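PDB 5X3P: UBX domain-containing protein 7 from Homo sapiens, which acts as a ubiquitin-binding adapter linking neddylated cullin-RING ligases to the segregase VCP/p97, which it contacts through the UBX domain that makes up this chain. Local coordinates for residues A[8-14]-A[73-79]. The protein carries 1 engineered substitution. Residue numbers count along the deposited sequence, not the author numbering.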
loop_
_atom_site.group_PDB
_atom_site.type_symbol
_atom_site.label_atom_id
_atom_site.label_comp_id
_atom_site.label_asym_id
_atom_site.label_seq_id
_atom_site.Cartn_x
_atom_site.Cartn_y
_atom_site.Cartn_z
ATOM N N GLN A 8 7.556 3.683 -5.528
ATOM C CA GLN A 8 6.860 3.509 -6.781
ATOM C C GLN A 8 6.050 2.254 -6.616
ATOM O O GLN A 8 6.601 1.158 -6.493
ATOM C CB GLN A 8 7.859 3.349 -7.922
ATOM C CG GLN A 8 8.569 4.645 -8.312
ATOM C CD GLN A 8 9.743 4.391 -9.218
ATOM O OE1 GLN A 8 10.475 3.393 -9.052
ATOM N NE2 GLN A 8 9.929 5.271 -10.214
ATOM N N LEU A 9 4.732 2.409 -6.612
ATOM C CA LEU A 9 3.865 1.305 -6.250
ATOM C C LEU A 9 3.100 0.780 -7.448
ATOM O O LEU A 9 2.555 1.566 -8.223
ATOM C CB LEU A 9 2.869 1.767 -5.174
ATOM C CG LEU A 9 3.459 2.315 -3.868
ATOM C CD1 LEU A 9 2.359 2.699 -2.889
ATOM C CD2 LEU A 9 4.353 1.272 -3.236
HETATM N N MSE A 10 3.073 -0.547 -7.591
HETATM C CA MSE A 10 2.080 -1.228 -8.410
HETATM C C MSE A 10 0.962 -1.733 -7.487
HETATM O O MSE A 10 1.219 -2.509 -6.562
HETATM C CB MSE A 10 2.699 -2.416 -9.154
HETATM C CG MSE A 10 1.638 -3.405 -9.712
HETATM SE SE MSE A 10 0.607 -2.607 -11.181
HETATM C CE MSE A 10 2.010 -2.776 -12.489
ATOM N N LEU A 11 -0.271 -1.285 -7.732
ATOM C CA LEU A 11 -1.417 -1.741 -6.949
ATOM C C LEU A 11 -2.192 -2.794 -7.741
ATOM O O LEU A 11 -2.536 -2.591 -8.908
ATOM C CB LEU A 11 -2.329 -0.572 -6.589
ATOM C CG LEU A 11 -1.633 0.634 -5.974
ATOM C CD1 LEU A 11 -2.667 1.722 -5.703
ATOM C CD2 LEU A 11 -0.912 0.239 -4.684
ATOM N N ARG A 12 -2.431 -3.941 -7.117
ATOM C CA ARG A 12 -3.102 -5.047 -7.790
ATOM C C ARG A 12 -4.432 -5.284 -7.078
ATOM O O ARG A 12 -4.452 -5.818 -5.967
ATOM C CB ARG A 12 -2.231 -6.298 -7.726
ATOM C CG ARG A 12 -0.859 -6.153 -8.376
ATOM C CD ARG A 12 -0.935 -6.360 -9.883
ATOM N NE ARG A 12 -1.507 -7.666 -10.196
ATOM C CZ ARG A 12 -0.816 -8.802 -10.197
ATOM N NH1 ARG A 12 0.479 -8.796 -9.902
ATOM N NH2 ARG A 12 -1.422 -9.948 -10.490
ATOM N N TYR A 13 -5.527 -4.841 -7.695
ATOM C CA TYR A 13 -6.859 -4.953 -7.084
ATOM C C TYR A 13 -7.446 -6.328 -7.359
ATOM O O TYR A 13 -7.102 -6.956 -8.365
ATOM C CB TYR A 13 -7.769 -3.830 -7.592
ATOM C CG TYR A 13 -7.302 -2.428 -7.220
ATOM C CD1 TYR A 13 -7.564 -1.891 -5.963
ATOM C CD2 TYR A 13 -6.618 -1.634 -8.135
ATOM C CE1 TYR A 13 -7.147 -0.594 -5.627
ATOM C CE2 TYR A 13 -6.199 -0.347 -7.813
ATOM C CZ TYR A 13 -6.464 0.164 -6.561
ATOM O OH TYR A 13 -6.038 1.439 -6.254
ATOM N N PRO A 14 -8.333 -6.828 -6.471
ATOM C CA PRO A 14 -8.632 -8.255 -6.626
ATOM C C PRO A 14 -9.558 -8.563 -7.812
ATOM O O PRO A 14 -9.742 -9.739 -8.122
ATOM C CB PRO A 14 -9.313 -8.613 -5.303
ATOM C CG PRO A 14 -10.042 -7.363 -4.928
ATOM C CD PRO A 14 -9.155 -6.206 -5.413
ATOM N N PRO A 73 12.288 0.730 -2.922
ATOM C CA PRO A 73 12.008 1.801 -3.893
ATOM C C PRO A 73 10.845 1.463 -4.818
ATOM O O PRO A 73 10.141 2.355 -5.289
ATOM C CB PRO A 73 13.300 1.868 -4.708
ATOM C CG PRO A 73 14.367 1.524 -3.694
ATOM C CD PRO A 73 13.730 0.382 -2.901
ATOM N N GLN A 74 10.643 0.176 -5.077
ATOM C CA GLN A 74 9.518 -0.257 -5.886
ATOM C C GLN A 74 8.822 -1.399 -5.172
ATOM O O GLN A 74 9.495 -2.294 -4.646
ATOM C CB GLN A 74 10.036 -0.714 -7.249
ATOM C CG GLN A 74 10.856 0.366 -7.974
ATOM C CD GLN A 74 11.247 -0.072 -9.363
ATOM O OE1 GLN A 74 11.483 -1.266 -9.608
ATOM N NE2 GLN A 74 11.274 0.876 -10.296
ATOM N N GLU A 75 7.487 -1.364 -5.148
ATOM C CA GLU A 75 6.698 -2.389 -4.470
ATOM C C GLU A 75 5.488 -2.756 -5.276
ATOM O O GLU A 75 4.916 -1.913 -5.977
ATOM C CB GLU A 75 6.212 -1.875 -3.111
ATOM C CG GLU A 75 7.315 -1.561 -2.138
ATOM C CD GLU A 75 7.831 -2.816 -1.451
ATOM O OE1 GLU A 75 7.238 -3.899 -1.655
ATOM O OE2 GLU A 75 8.812 -2.739 -0.670
ATOM N N THR A 76 5.080 -4.016 -5.156
ATOM C CA THR A 76 3.804 -4.455 -5.686
ATOM C C THR A 76 2.882 -4.698 -4.487
ATOM O O THR A 76 3.226 -5.468 -3.573
ATOM C CB THR A 76 3.958 -5.748 -6.496
ATOM O OG1 THR A 76 4.732 -5.491 -7.675
ATOM C CG2 THR A 76 2.594 -6.286 -6.905
ATOM N N VAL A 77 1.731 -4.023 -4.468
ATOM C CA VAL A 77 0.835 -4.096 -3.320
ATOM C C VAL A 77 -0.460 -4.775 -3.749
ATOM O O VAL A 77 -1.166 -4.272 -4.637
ATOM C CB VAL A 77 0.500 -2.699 -2.760
ATOM C CG1 VAL A 77 -0.397 -2.828 -1.519
ATOM C CG2 VAL A 77 1.774 -1.933 -2.390
ATOM N N PHE A 78 -0.768 -5.910 -3.123
ATOM C CA PHE A 78 -2.040 -6.588 -3.356
ATOM C C PHE A 78 -3.110 -6.071 -2.411
ATOM O O PHE A 78 -2.904 -6.009 -1.203
ATOM C CB PHE A 78 -1.870 -8.088 -3.173
ATOM C CG PHE A 78 -0.949 -8.696 -4.172
ATOM C CD1 PHE A 78 -1.417 -9.039 -5.434
ATOM C CD2 PHE A 78 0.397 -8.897 -3.876
ATOM C CE1 PHE A 78 -0.562 -9.588 -6.384
ATOM C CE2 PHE A 78 1.260 -9.445 -4.828
ATOM C CZ PHE A 78 0.782 -9.789 -6.076
ATOM N N VAL A 79 -4.254 -5.700 -2.967
ATOM C CA VAL A 79 -5.405 -5.345 -2.157
ATOM C C VAL A 79 -6.220 -6.624 -1.945
ATOM O O VAL A 79 -6.723 -7.209 -2.904
ATOM C CB VAL A 79 -6.244 -4.244 -2.843
ATOM C CG1 VAL A 79 -7.412 -3.823 -1.972
ATOM C CG2 VAL A 79 -5.371 -3.050 -3.161
#
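Strands 8-12 and 74-79 run parallel, their axes 4.6 Å apart at closest and inclined by 23°. Q8, M10 and R12 each use both backbone polar atoms across the gap: Q8 N to P73 O (2.9 Å) and E75 N to Q8 O (3.0 Å), M10 N to E75 O (2.8 Å) and V77 N to M10 O (2.6 Å), then R12 N to V77 O (2.8 Å) and V79 N to R12 O (3.0 Å). L9 and L11 instead turn their backbone groups to strand 18-24, bonding I21 and E19.

On the more exposed face, Q74 NE2 donates to Q8 OE1 (2.9 Å). Further along, the R12 side chain lies across T76 and F78, with CG 3.8 Å from T76 CG2 and one guanidinium face covered by F78 CE1. The face of L9, L11, E75 and V77 is largely apolar where the strands meet: L9 CD2 meets V77 CG2 at 4.2 Å and L11 CD2 meets V77 CB at 3.8 Å; E75, on the same face, leads its carboxylate away to a salt bridge with R55. Past the strand end, Y13 CD1 touches V79 CG2 (3.7 Å), while Y13 OH bonds E19.

Helix 29-38 covers the L9, L11 and V79 side through L32, H35 and V36, and strands 18-24 and 46-50 flank the pair. First and last strands thus join as the parallel centre of the mixed sheet, the ubiquitin-like beta-grasp topology of UBX domains.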